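Long-range contacts in uncharacterized protein (Archaeoglobus fulgidus, PDB 3LOT), which is probably a zinc-dependent 3-keto-5-aminohexanoate cleavage enzyme of the beta-keto acid cleavage family, though its natural role has not been established: residues V8-A13 / G255-G260; T20-P25 / D136-Y141; F114-M119 / P171-Y176; V259-S264 / K274-Q279. All coordinates share one frame; numbering follows the deposited sequence.

Interaction 1 of 4, residues V8-A13 / G255-G260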
loop_
_atom_site.group_PDB
_atom_site.type_symbol
_atom_site.label_atom_id
_atom_site.label_comp_id
_atom_site.label_asym_id
_atom_site.label_seq_id
_atom_site.Cartn_x
_atom_site.Cartn_y
_atom_site.Cartn_z
ATOM N N VAL D 8 13.900 14.369 -17.138
ATOM C CA VAL D 8 12.544 13.855 -17.261
ATOM C C VAL D 8 12.169 13.898 -18.741
ATOM O O VAL D 8 12.292 14.966 -19.385
ATOM C CB VAL D 8 11.517 14.715 -16.453
ATOM C CG1 VAL D 8 10.055 14.239 -16.680
ATOM C CG2 VAL D 8 11.834 14.685 -15.009
ATOM N N ILE D 9 11.737 12.747 -19.280
ATOM C CA ILE D 9 11.124 12.690 -20.620
ATOM C C ILE D 9 9.686 13.218 -20.539
ATOM O O ILE D 9 8.861 12.657 -19.838
ATOM C CB ILE D 9 11.126 11.256 -21.216
ATOM C CG1 ILE D 9 12.562 10.712 -21.282
ATOM C CG2 ILE D 9 10.432 11.244 -22.604
ATOM C CD1 ILE D 9 12.673 9.258 -21.853
ATOM N N VAL D 10 9.421 14.353 -21.172
ATOM C CA VAL D 10 8.073 14.853 -21.372
ATOM C C VAL D 10 7.552 14.477 -22.776
ATOM O O VAL D 10 8.126 14.914 -23.819
ATOM C CB VAL D 10 8.020 16.359 -21.180
ATOM C CG1 VAL D 10 6.534 16.839 -21.235
ATOM C CG2 VAL D 10 8.632 16.766 -19.801
ATOM N N THR D 11 6.487 13.667 -22.815
ATOM C CA THR D 11 5.867 13.254 -24.069
ATOM C C THR D 11 4.651 14.093 -24.304
ATOM O O THR D 11 3.901 14.375 -23.356
ATOM C CB THR D 11 5.448 11.778 -24.053
ATOM O OG1 THR D 11 6.624 10.972 -23.924
ATOM C CG2 THR D 11 4.718 11.441 -25.378
ATOM N N CYS D 12 4.442 14.556 -25.538
ATOM C CA CYS D 12 3.186 15.267 -25.811
ATOM C C CYS D 12 2.290 14.489 -26.770
ATOM O O CYS D 12 2.682 14.241 -27.896
ATOM C CB CYS D 12 3.420 16.691 -26.297
ATOM S SG CYS D 12 1.872 17.662 -26.236
ATOM N N ALA D 13 1.121 14.071 -26.278
ATOM C CA ALA D 13 0.141 13.303 -27.065
ATOM C C ALA D 13 -0.797 14.268 -27.797
ATOM O O ALA D 13 -1.656 14.898 -27.197
ATOM C CB ALA D 13 -0.625 12.328 -26.169
ATOM N N GLY D 255 9.433 8.922 -12.275
ATOM C CA GLY D 255 8.917 8.629 -13.591
ATOM C C GLY D 255 8.978 9.772 -14.610
ATOM O O GLY D 255 9.314 10.917 -14.296
ATOM N N ASP D 256 8.610 9.423 -15.827
ATOM C CA ASP D 256 8.408 10.360 -16.908
ATOM C C ASP D 256 6.928 10.686 -17.022
ATOM O O ASP D 256 6.073 10.034 -16.406
ATOM C CB ASP D 256 8.971 9.785 -18.214
ATOM C CG ASP D 256 10.477 9.571 -18.153
ATOM O OD1 ASP D 256 11.175 10.450 -17.620
ATOM O OD2 ASP D 256 10.961 8.515 -18.617
ATOM N N VAL D 257 6.625 11.721 -17.789
ATOM C CA VAL D 257 5.299 12.255 -17.867
ATOM C C VAL D 257 4.852 12.520 -19.319
ATOM O O VAL D 257 5.655 12.891 -20.195
ATOM C CB VAL D 257 5.202 13.513 -17.027
ATOM C CG1 VAL D 257 6.254 14.588 -17.500
ATOM C CG2 VAL D 257 3.776 14.070 -17.072
ATOM N N ARG D 258 3.561 12.296 -19.553
ATOM C CA ARG D 258 2.899 12.590 -20.816
ATOM C C ARG D 258 1.778 13.568 -20.547
ATOM O O ARG D 258 1.041 13.432 -19.522
ATOM C CB ARG D 258 2.320 11.324 -21.451
ATOM C CG ARG D 258 1.483 11.554 -22.692
ATOM C CD ARG D 258 1.199 10.264 -23.452
ATOM N NE ARG D 258 -0.223 10.072 -23.692
ATOM C CZ ARG D 258 -0.734 9.077 -24.394
ATOM N NH1 ARG D 258 0.050 8.171 -25.006
ATOM N NH2 ARG D 258 -2.042 8.991 -24.520
ATOM N N VAL D 259 1.689 14.566 -21.428
ATOM C CA VAL D 259 0.643 15.575 -21.400
ATOM C C VAL D 259 0.086 15.628 -22.839
ATOM O O VAL D 259 0.430 14.794 -23.682
ATOM C CB VAL D 259 1.171 16.945 -20.929
ATOM C CG1 VAL D 259 1.690 16.856 -19.501
ATOM C CG2 VAL D 259 2.281 17.521 -21.893
ATOM N N GLY D 260 -0.815 16.547 -23.114
ATOM C CA GLY D 260 -1.263 16.697 -24.495
ATOM C C GLY D 260 -2.766 16.635 -24.613
ATOM O O GLY D 260 -3.443 16.086 -23.721
HETATM O O HOH W 1 7.093 10.452 -21.323
#

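Interaction 2 of 4, residues T20-P25 / D136-Y141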
loop_
_atom_site.group_PDB
_atom_site.type_symbol
_atom_site.label_atom_id
_atom_site.label_comp_id
_atom_site.label_asym_id
_atom_site.label_seq_id
_atom_site.Cartn_x
_atom_site.Cartn_y
_atom_site.Cartn_z
ATOM N N THR D 20 -13.388 14.537 -29.597
ATOM C CA THR D 20 -13.918 14.774 -30.934
ATOM C C THR D 20 -13.890 16.287 -31.224
ATOM O O THR D 20 -13.865 17.067 -30.281
ATOM C CB THR D 20 -15.300 14.185 -31.112
ATOM O OG1 THR D 20 -16.273 14.901 -30.324
ATOM C CG2 THR D 20 -15.318 12.668 -30.749
ATOM N N PRO D 21 -13.901 16.703 -32.500
ATOM C CA PRO D 21 -13.752 18.122 -32.878
ATOM C C PRO D 21 -14.649 19.098 -32.186
ATOM O O PRO D 21 -14.215 20.196 -31.798
ATOM C CB PRO D 21 -14.113 18.111 -34.353
ATOM C CG PRO D 21 -13.611 16.783 -34.794
ATOM C CD PRO D 21 -13.989 15.860 -33.706
ATOM N N SER D 22 -15.903 18.706 -32.047
ATOM C CA SER D 22 -16.893 19.588 -31.464
ATOM C C SER D 22 -16.620 19.840 -29.985
ATOM O O SER D 22 -17.190 20.773 -29.417
ATOM C CB SER D 22 -18.308 19.023 -31.673
ATOM O OG SER D 22 -18.599 18.892 -33.077
HETATM N N MSE D 23 -15.763 19.057 -29.340
HETATM C CA MSE D 23 -15.508 19.281 -27.913
HETATM C C MSE D 23 -14.579 20.460 -27.692
HETATM O O MSE D 23 -14.649 21.105 -26.645
HETATM C CB MSE D 23 -14.955 18.049 -27.203
HETATM C CG MSE D 23 -15.866 16.812 -27.278
HETATM SE SE MSE D 23 -15.020 15.255 -26.532
HETATM C CE MSE D 23 -16.357 13.966 -27.086
ATOM N N SER D 24 -13.708 20.748 -28.650
ATOM C CA SER D 24 -12.822 21.887 -28.522
ATOM C C SER D 24 -12.301 22.335 -29.864
ATOM O O SER D 24 -11.808 21.536 -30.666
ATOM C CB SER D 24 -11.643 21.586 -27.618
ATOM O OG SER D 24 -10.698 22.662 -27.628
ATOM N N PRO D 25 -12.361 23.645 -30.100
ATOM C CA PRO D 25 -11.837 24.094 -31.381
ATOM C C PRO D 25 -10.324 24.008 -31.441
ATOM O O PRO D 25 -9.798 24.221 -32.489
ATOM C CB PRO D 25 -12.280 25.548 -31.471
ATOM C CG PRO D 25 -12.490 25.937 -30.088
ATOM C CD PRO D 25 -12.945 24.746 -29.330
ATOM N N ASP D 136 -22.201 14.226 -37.632
ATOM C CA ASP D 136 -23.012 13.075 -37.183
ATOM C C ASP D 136 -22.166 11.915 -36.665
ATOM O O ASP D 136 -22.623 11.148 -35.821
ATOM C CB ASP D 136 -23.878 12.530 -38.299
ATOM C CG ASP D 136 -25.026 13.463 -38.679
ATOM O OD1 ASP D 136 -25.303 14.458 -37.983
ATOM O OD2 ASP D 136 -25.649 13.185 -39.712
ATOM N N TRP D 137 -20.961 11.760 -37.193
ATOM C CA TRP D 137 -20.103 10.674 -36.739
ATOM C C TRP D 137 -19.746 10.752 -35.237
ATOM O O TRP D 137 -19.480 9.717 -34.601
ATOM C CB TRP D 137 -18.844 10.559 -37.613
ATOM C CG TRP D 137 -17.791 11.593 -37.350
ATOM C CD1 TRP D 137 -17.490 12.685 -38.138
ATOM C CD2 TRP D 137 -16.838 11.597 -36.289
ATOM N NE1 TRP D 137 -16.452 13.407 -37.584
ATOM C CE2 TRP D 137 -16.010 12.748 -36.466
ATOM C CE3 TRP D 137 -16.586 10.749 -35.216
ATOM C CZ2 TRP D 137 -14.976 13.063 -35.601
ATOM C CZ3 TRP D 137 -15.558 11.087 -34.333
ATOM C CH2 TRP D 137 -14.766 12.225 -34.541
ATOM N N GLU D 138 -19.722 11.960 -34.690
ATOM C CA GLU D 138 -19.238 12.182 -33.318
ATOM C C GLU D 138 -20.116 11.480 -32.266
ATOM O O GLU D 138 -19.620 10.643 -31.543
ATOM C CB GLU D 138 -19.108 13.687 -33.019
ATOM C CG GLU D 138 -18.017 14.404 -33.840
ATOM C CD GLU D 138 -17.914 15.887 -33.487
ATOM O OE1 GLU D 138 -17.317 16.246 -32.450
ATOM O OE2 GLU D 138 -18.464 16.690 -34.243
ATOM N N PRO D 139 -21.431 11.776 -32.205
ATOM C CA PRO D 139 -22.190 11.110 -31.150
ATOM C C PRO D 139 -22.351 9.606 -31.428
ATOM O O PRO D 139 -22.429 8.790 -30.505
ATOM C CB PRO D 139 -23.535 11.827 -31.174
ATOM C CG PRO D 139 -23.659 12.387 -32.548
ATOM C CD PRO D 139 -22.255 12.766 -32.920
ATOM N N GLU D 140 -22.396 9.230 -32.683
ATOM C CA GLU D 140 -22.393 7.820 -33.036
ATOM C C GLU D 140 -21.147 7.073 -32.497
ATOM O O GLU D 140 -21.258 5.996 -31.875
ATOM C CB GLU D 140 -22.474 7.680 -34.533
ATOM C CG GLU D 140 -22.374 6.229 -34.960
ATOM C CD GLU D 140 -23.018 5.955 -36.315
ATOM O OE1 GLU D 140 -23.258 6.937 -37.062
ATOM O OE2 GLU D 140 -23.284 4.753 -36.617
ATOM N N TYR D 141 -19.980 7.654 -32.716
ATOM C CA TYR D 141 -18.735 7.114 -32.195
ATOM C C TYR D 141 -18.754 6.949 -30.674
ATOM O O TYR D 141 -18.395 5.894 -30.124
ATOM C CB TYR D 141 -17.577 8.020 -32.610
ATOM C CG TYR D 141 -16.284 7.723 -31.923
ATOM C CD1 TYR D 141 -15.646 6.492 -32.085
ATOM C CD2 TYR D 141 -15.692 8.669 -31.110
ATOM C CE1 TYR D 141 -14.433 6.219 -31.445
ATOM C CE2 TYR D 141 -14.497 8.413 -30.465
ATOM C CZ TYR D 141 -13.870 7.193 -30.630
ATOM O OH TYR D 141 -12.679 6.964 -29.972
#

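Interaction 3 of 4, residues F114-M119 / P171-Y176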
loop_
_atom_site.group_PDB
_atom_site.type_symbol
_atom_site.label_atom_id
_atom_site.label_comp_id
_atom_site.label_asym_id
_atom_site.label_seq_id
_atom_site.Cartn_x
_atom_site.Cartn_y
_atom_site.Cartn_z
ATOM N N PHE D 114 1.885 -0.019 -27.717
ATOM C CA PHE D 114 1.740 -1.466 -27.640
ATOM C C PHE D 114 0.857 -1.697 -26.410
ATOM O O PHE D 114 1.377 -1.827 -25.317
ATOM C CB PHE D 114 3.141 -2.076 -27.410
ATOM C CG PHE D 114 3.257 -3.543 -27.702
ATOM C CD1 PHE D 114 2.599 -4.463 -26.933
ATOM C CD2 PHE D 114 4.077 -3.977 -28.719
ATOM C CE1 PHE D 114 2.754 -5.817 -27.168
ATOM C CE2 PHE D 114 4.269 -5.325 -28.979
ATOM C CZ PHE D 114 3.611 -6.279 -28.201
ATOM N N ASN D 115 -0.461 -1.701 -26.626
ATOM C CA ASN D 115 -1.492 -1.904 -25.587
ATOM C C ASN D 115 -1.606 -3.345 -25.023
ATOM O O ASN D 115 -1.690 -4.332 -25.779
ATOM C CB ASN D 115 -2.784 -1.462 -26.169
ATOM C CG ASN D 115 -2.738 0.000 -26.533
ATOM O OD1 ASN D 115 -2.900 0.864 -25.650
ATOM N ND2 ASN D 115 -2.491 0.305 -27.835
HETATM N N MSE D 116 -1.573 -3.456 -23.704
HETATM C CA MSE D 116 -1.254 -4.756 -23.063
HETATM C C MSE D 116 -2.420 -5.579 -22.530
HETATM O O MSE D 116 -2.201 -6.505 -21.745
HETATM C CB MSE D 116 -0.261 -4.502 -21.936
HETATM C CG MSE D 116 1.064 -4.126 -22.403
HETATM SE SE MSE D 116 1.915 -5.588 -23.351
HETATM C CE MSE D 116 1.590 -7.038 -22.172
ATOM N N GLY D 117 -3.638 -5.309 -22.972
ATOM C CA GLY D 117 -4.742 -6.238 -22.688
ATOM C C GLY D 117 -6.047 -5.852 -23.332
ATOM O O GLY D 117 -6.193 -4.715 -23.769
ATOM N N SER D 118 -6.991 -6.794 -23.398
ATOM C CA SER D 118 -8.323 -6.521 -23.895
ATOM C C SER D 118 -9.103 -5.847 -22.766
ATOM O O SER D 118 -8.930 -6.179 -21.593
ATOM C CB SER D 118 -9.026 -7.794 -24.332
ATOM O OG SER D 118 -8.347 -8.366 -25.389
HETATM N N MSE D 119 -9.944 -4.867 -23.094
HETATM C CA MSE D 119 -10.648 -4.139 -22.024
HETATM C C MSE D 119 -11.861 -3.437 -22.595
HETATM O O MSE D 119 -11.899 -3.136 -23.773
HETATM C CB MSE D 119 -9.694 -3.094 -21.383
HETATM C CG MSE D 119 -9.256 -1.990 -22.310
HETATM SE SE MSE D 119 -7.837 -0.832 -21.667
HETATM C CE MSE D 119 -8.867 0.185 -20.351
ATOM N N PRO D 171 8.743 -1.085 -28.394
ATOM C CA PRO D 171 7.423 -1.043 -27.805
ATOM C C PRO D 171 7.327 -0.103 -26.609
ATOM O O PRO D 171 8.146 -0.129 -25.686
ATOM C CB PRO D 171 7.197 -2.503 -27.349
ATOM C CG PRO D 171 8.252 -3.281 -28.004
ATOM C CD PRO D 171 9.382 -2.396 -28.196
ATOM N N GLU D 172 6.297 0.720 -26.621
ATOM C CA GLU D 172 5.909 1.458 -25.440
ATOM C C GLU D 172 4.639 0.789 -24.965
ATOM O O GLU D 172 3.625 0.864 -25.644
ATOM C CB GLU D 172 5.640 2.909 -25.766
ATOM C CG GLU D 172 5.192 3.695 -24.543
ATOM C CD GLU D 172 5.037 5.162 -24.794
ATOM O OE1 GLU D 172 3.972 5.548 -25.282
ATOM O OE2 GLU D 172 5.935 5.927 -24.421
ATOM N N LEU D 173 4.696 0.194 -23.771
ATOM C CA LEU D 173 3.743 -0.833 -23.379
ATOM C C LEU D 173 2.700 -0.167 -22.526
ATOM O O LEU D 173 2.966 0.154 -21.388
ATOM C CB LEU D 173 4.463 -1.926 -22.603
ATOM C CG LEU D 173 5.604 -2.654 -23.369
ATOM C CD1 LEU D 173 6.451 -3.405 -22.377
ATOM C CD2 LEU D 173 5.010 -3.600 -24.413
ATOM N N GLU D 174 1.517 0.005 -23.084
ATOM C CA GLU D 174 0.497 0.816 -22.450
ATOM C C GLU D 174 -0.232 -0.104 -21.493
ATOM O O GLU D 174 -0.669 -1.197 -21.901
ATOM C CB GLU D 174 -0.472 1.371 -23.488
ATOM C CG GLU D 174 0.188 1.905 -24.770
ATOM C CD GLU D 174 1.156 3.052 -24.544
ATOM O OE1 GLU D 174 1.068 3.740 -23.501
ATOM O OE2 GLU D 174 2.026 3.258 -25.425
ATOM N N CYS D 175 -0.278 0.298 -20.231
ATOM C CA CYS D 175 -0.987 -0.430 -19.209
ATOM C C CYS D 175 -2.054 0.415 -18.522
ATOM O O CYS D 175 -1.751 1.456 -17.963
ATOM C CB CYS D 175 -0.036 -0.930 -18.134
ATOM S SG CYS D 175 1.247 -2.078 -18.795
ATOM N N TYR D 176 -3.286 -0.086 -18.553
ATOM C CA TYR D 176 -4.464 0.620 -18.031
ATOM C C TYR D 176 -5.021 -0.003 -16.748
ATOM O O TYR D 176 -6.093 0.418 -16.262
ATOM C CB TYR D 176 -5.606 0.632 -19.052
ATOM C CG TYR D 176 -5.337 1.326 -20.363
ATOM C CD1 TYR D 176 -4.571 0.710 -21.342
ATOM C CD2 TYR D 176 -5.912 2.556 -20.647
ATOM C CE1 TYR D 176 -4.344 1.321 -22.585
ATOM C CE2 TYR D 176 -5.691 3.188 -21.859
ATOM C CZ TYR D 176 -4.911 2.561 -22.834
ATOM O OH TYR D 176 -4.675 3.195 -24.027
#

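Interaction 4 of 4, residues V259-S264 / K274-Q279. With ZN (zinc ion), chain P.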
loop_
_atom_site.group_PDB
_atom_site.type_symbol
_atom_site.label_atom_id
_atom_site.label_comp_id
_atom_site.label_asym_id
_atom_site.label_seq_id
_atom_site.Cartn_x
_atom_site.Cartn_y
_atom_site.Cartn_z
ATOM N N VAL D 259 1.689 14.566 -21.428
ATOM C CA VAL D 259 0.643 15.575 -21.400
ATOM C C VAL D 259 0.086 15.628 -22.839
ATOM O O VAL D 259 0.430 14.794 -23.682
ATOM C CB VAL D 259 1.171 16.945 -20.929
ATOM C CG1 VAL D 259 1.690 16.856 -19.501
ATOM C CG2 VAL D 259 2.281 17.521 -21.893
ATOM N N GLY D 260 -0.815 16.547 -23.114
ATOM C CA GLY D 260 -1.263 16.697 -24.495
ATOM C C GLY D 260 -2.766 16.635 -24.613
ATOM O O GLY D 260 -3.443 16.086 -23.721
ATOM N N LEU D 261 -3.258 17.224 -25.701
ATOM C CA LEU D 261 -4.697 17.359 -25.985
ATOM C C LEU D 261 -5.340 16.031 -26.252
ATOM O O LEU D 261 -6.534 15.899 -26.126
ATOM C CB LEU D 261 -4.964 18.315 -27.158
ATOM C CG LEU D 261 -4.496 19.769 -27.010
ATOM C CD1 LEU D 261 -5.057 20.650 -28.137
ATOM C CD2 LEU D 261 -4.911 20.312 -25.729
ATOM N N GLU D 262 -4.552 15.013 -26.597
ATOM C CA GLU D 262 -5.108 13.676 -26.620
ATOM C C GLU D 262 -5.761 13.219 -25.293
ATOM O O GLU D 262 -6.790 12.515 -25.331
ATOM C CB GLU D 262 -4.054 12.675 -27.085
ATOM C CG GLU D 262 -4.375 11.226 -26.733
ATOM C CD GLU D 262 -3.497 10.253 -27.521
ATOM O OE1 GLU D 262 -2.622 10.659 -28.334
ATOM O OE2 GLU D 262 -3.740 9.081 -27.298
ATOM N N ASP D 263 -5.141 13.573 -24.153
ATOM C CA ASP D 263 -5.513 13.070 -22.826
ATOM C C ASP D 263 -6.375 14.057 -22.029
ATOM O O ASP D 263 -7.174 13.642 -21.173
ATOM C CB ASP D 263 -4.230 12.764 -22.011
ATOM C CG ASP D 263 -3.266 11.825 -22.746
ATOM O OD1 ASP D 263 -3.757 10.892 -23.392
ATOM O OD2 ASP D 263 -2.026 12.007 -22.666
ATOM N N SER D 264 -6.211 15.349 -22.284
ATOM C CA SER D 264 -7.061 16.369 -21.641
ATOM C C SER D 264 -7.210 17.594 -22.530
ATOM O O SER D 264 -6.222 18.082 -23.108
ATOM C CB SER D 264 -6.442 16.819 -20.326
ATOM O OG SER D 264 -7.127 17.926 -19.741
ATOM N N LYS D 274 -5.407 26.065 -25.215
ATOM C CA LYS D 274 -5.386 26.622 -26.552
ATOM C C LYS D 274 -4.463 25.870 -27.480
ATOM O O LYS D 274 -4.543 26.041 -28.684
ATOM C CB LYS D 274 -4.986 28.104 -26.523
ATOM C CG LYS D 274 -6.162 29.042 -26.122
ATOM C CD LYS D 274 -5.692 30.530 -26.140
ATOM C CE LYS D 274 -6.819 31.543 -26.113
ATOM N NZ LYS D 274 -7.967 31.085 -25.332
ATOM N N SER D 275 -3.581 25.048 -26.922
ATOM C CA SER D 275 -2.663 24.229 -27.729
ATOM C C SER D 275 -1.996 23.182 -26.862
ATOM O O SER D 275 -1.956 23.273 -25.633
ATOM C CB SER D 275 -1.536 25.082 -28.321
ATOM O OG SER D 275 -0.790 25.628 -27.229
ATOM N N ASN D 276 -1.402 22.227 -27.540
ATOM C CA ASN D 276 -0.542 21.273 -26.904
ATOM C C ASN D 276 0.620 21.968 -26.216
ATOM O O ASN D 276 0.958 21.620 -25.072
ATOM C CB ASN D 276 -0.053 20.268 -27.959
ATOM C CG ASN D 276 -1.068 19.171 -28.196
ATOM O OD1 ASN D 276 -1.182 18.234 -27.392
ATOM N ND2 ASN D 276 -1.829 19.295 -29.267
ATOM N N ALA D 277 1.188 22.984 -26.883
ATOM C CA ALA D 277 2.355 23.671 -26.364
ATOM C C ALA D 277 2.060 24.255 -24.999
ATOM O O ALA D 277 2.903 24.247 -24.157
ATOM C CB ALA D 277 2.847 24.752 -27.344
ATOM N N GLU D 278 0.847 24.746 -24.773
ATOM C CA GLU D 278 0.506 25.324 -23.486
ATOM C C GLU D 278 0.643 24.365 -22.283
ATOM O O GLU D 278 1.087 24.750 -21.205
ATOM C CB GLU D 278 -0.925 25.878 -23.541
ATOM C CG GLU D 278 -1.216 26.876 -22.500
ATOM C CD GLU D 278 -2.707 27.272 -22.436
ATOM O OE1 GLU D 278 -3.553 26.650 -23.107
ATOM O OE2 GLU D 278 -3.022 28.208 -21.684
ATOM N N GLN D 279 0.216 23.125 -22.480
ATOM C CA GLN D 279 0.336 22.075 -21.475
ATOM C C GLN D 279 1.794 21.636 -21.326
ATOM O O GLN D 279 2.265 21.388 -20.216
ATOM C CB GLN D 279 -0.526 20.875 -21.884
ATOM C CG GLN D 279 -2.026 21.094 -21.741
ATOM C CD GLN D 279 -2.854 19.922 -22.291
ATOM O OE1 GLN D 279 -2.311 19.003 -22.906
ATOM N NE2 GLN D 279 -4.154 19.944 -22.044
HETATM ZN ZN ZN P . -2.727 7.395 -28.142
#

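Interaction 1 of 4, residues V8-A13 / G255-G260
Residues Ile9 to Ala13 pair in parallel with Asp256 to Gly260 at the closing seam of a TIM barrel. Here the first strand, 7-13, meets the last, 256-259, and the ring of eight strands is complete. The two strand axes are 22° apart. Four backbone bonds form a ladder. Val257 N gives to Ile9 O, and Thr11 N gives to Val257 O. Val259 N then gives to Thr11 O, and Ala13 N to Val259 O at 2.8 Å, with an N-H...O angle of 175°.

At the start of the ladder a side chain takes over. Ile9 N reaches Asp256 OD1 at 2.9 Å, from above the carboxylate plane. Asp256 OD2 forms salt bridges with Arg198 and Arg3. An alanine at Asp256 would probably leave Ile9 N without its acceptor and the two arginines without their shared charge.

The outer face carries Val10, Cys12, Val257 and Val259. Val257 CG1 touches Val8 CG1 at 3.9 Å. Val10 CG2 is 4.0 Å from the same methyl. Cys12, Val257 and Val259 also touch helix 276-289. The inner face carries Thr11 and Arg258. A water hydrogen-bonded to Thr11 OG1 probably also donates to Val257 O, its oxygen 3.0 Å away.

Arg258 CG is anti to the backbone N (chi1 174°), and the chain bends further on. Its guanidinium lies near the zinc ligands His50 and Glu262, in a salt bridge to Asp263. Ala13 covers one face of this group, its CB 3.4 Å from Arg258 NE.

Interaction 2 of 4, residues T20-P25 / D136-Y141
Thr20 and Ser22 grip the carboxylate of Glu138, joining the loop after the first strand of the TIM barrel to the start of helix 137-144. The loop makes a short 3-10 turn at residues 21-23, with Met23 N bonded to Thr20 O. Thr20 and this turn together present two hydroxyls and one N-H to the helix.

The polar contacts all converge on Glu138. Thr20 OG1 donates to the anti lone pair of Glu138 OE1 at 2.7 Å. Ser22 N meets the same oxygen on its syn side at 2.9 Å, 25° out of the carboxylate plane. Ser22 OG donates to Glu138 OE2 at 2.5 Å, a very short bond, so its exact length is doubtful. Tyr135 N also donates to OE2. Each oxygen has two donors, which probably keeps the carboxylate charged and is likely to restrain its rotation. The glutamate reaches the turn because its chain is extended beyond CG (chi2 -179°).

Apolar contacts flank this grip. Pro21 and Trp137 meet tip to tip, Pro21 CD lying 3.5 Å from Trp137 CZ2. Glu138 CG lies over the centre of one face of the indole, 3.6 Å above the plane. Asp58 O accepts from Trp137 NE1, and Tyr141 OH bonds to Thr92. The methyl of Thr20 packs against the two rings. Thr20 CG2 is 3.9 Å from Trp137 CH2 and sits at the edge of Tyr141, 4.0 Å from CD2.

Interaction 3 of 4, residues F114-M119 / P171-Y176
Tyr176 and selenomethionine Met119 cross at about a right angle just beyond two parallel neighbouring strands of the TIM barrel, 111-115 and 170-175. The selenium stands over one face of the ring. It is 3.9 Å from the ring centroid and 26° off the ring normal, a Met-aromatic contact with selenium in place of sulfur. The chain of Met119 bends at chi3 (-73°), which brings CE back to 3.5 Å from Tyr176 CB.

Asn115 approaches the same ring from its edge. Its amide plane is turned 29° from the ring plane. Tyr176 OH makes a weak bond to Asn115 OD1 at 3.3 Å. Asn115 ND2 bonds to an unidentified molecule, probably from the crystallisation liquor. The side chain of Tyr176 comes within about 6 Å of the zinc ion at its nearest atom. This is consistent with both side chains lining the active-site pocket. An alanine at Tyr176 would probably open a gap beneath the Met119 selenium and leave the Asn115 amide freer to turn.

On the outer face, Phe114 lies side by side with Pro171 and Leu173, all three pointing the same way. Leu173 CD2 meets Phe114 CD1 at 3.6 Å, and Pro171 CB meets Phe114 CD2 at 3.7 Å. Phe164 of helix 154-166 packs edge-to-face with the Phe114 ring. Selenomethionine Met116 crosses Leu173 at a slant, its SE 3.8 Å from CD2.

Backbone bonds hold the strands in line. Glu174 N gives to Phe114 O, and Met116 N gives to Glu174 O at 3.0 Å.

Interaction 4 of 4, residues V259-S264 / K274-Q279
The loop that supplies the zinc ligand Glu262 is held to the first turn of helix 276-289 by Asn276 and Gln279, which bond to Leu261, Gly260 and Ser264. Leu261 N donates to Asn276 OD1 at 2.9 Å in a nearly straight bond, from above the amide plane. Asn276 ND2 turns to Ile14 O, so both ends of this amide are used.

Gln279 stretches out from the helix, extended beyond CG (chi2 174°). Its NE2 donates to Ser264 O at 3.0 Å, with the acceptor close to the plane of its amide, and also to Tyr266 O. OE1 takes a weak bond from Gly260 N. Gly260 and Ser264 thus both bond to one side chain.

This is the loop after the eighth strand of the TIM barrel, at the barrel end that carries the metal. Within it, Gly260 O accepts from both Asp263 N and Ser264 N. Ser275 is the N-cap of the helix, its OG accepting from Glu278 N at 3.1 Å.

Leu261 packs across both amides, its CG 3.5 Å from Asn276 ND2 and its CD2 3.8 Å from Gln279 NE2. The Glu262 side chain runs off from the helix to the metal. Its OE2 binds the zinc ion at 2.1 Å, beside His50 and His52.

All four contacts belong to one TIM barrel. Interaction 1 joins its first and last strands, and the segments of interactions 2 and 3 lie in the chain between them. Interactions 2 and 3 cross along the sequence, centres 25 Å apart. Interaction 3 shares the barrel sheet with interaction 1, centres 17 Å apart. Interaction 4 follows directly, sharing Val259 and Gly260 with interaction 1. The Arg258 to Asp263 salt bridge also ties these two. Interactions 1, 3 and 4 all bring side chains close to the zinc ion, and only 4 holds a ligand. Interactions 3 and 4 lie on opposite sides of the chain's centre. Interaction 2 lies farther out, 26 Å from interaction 1 between centres.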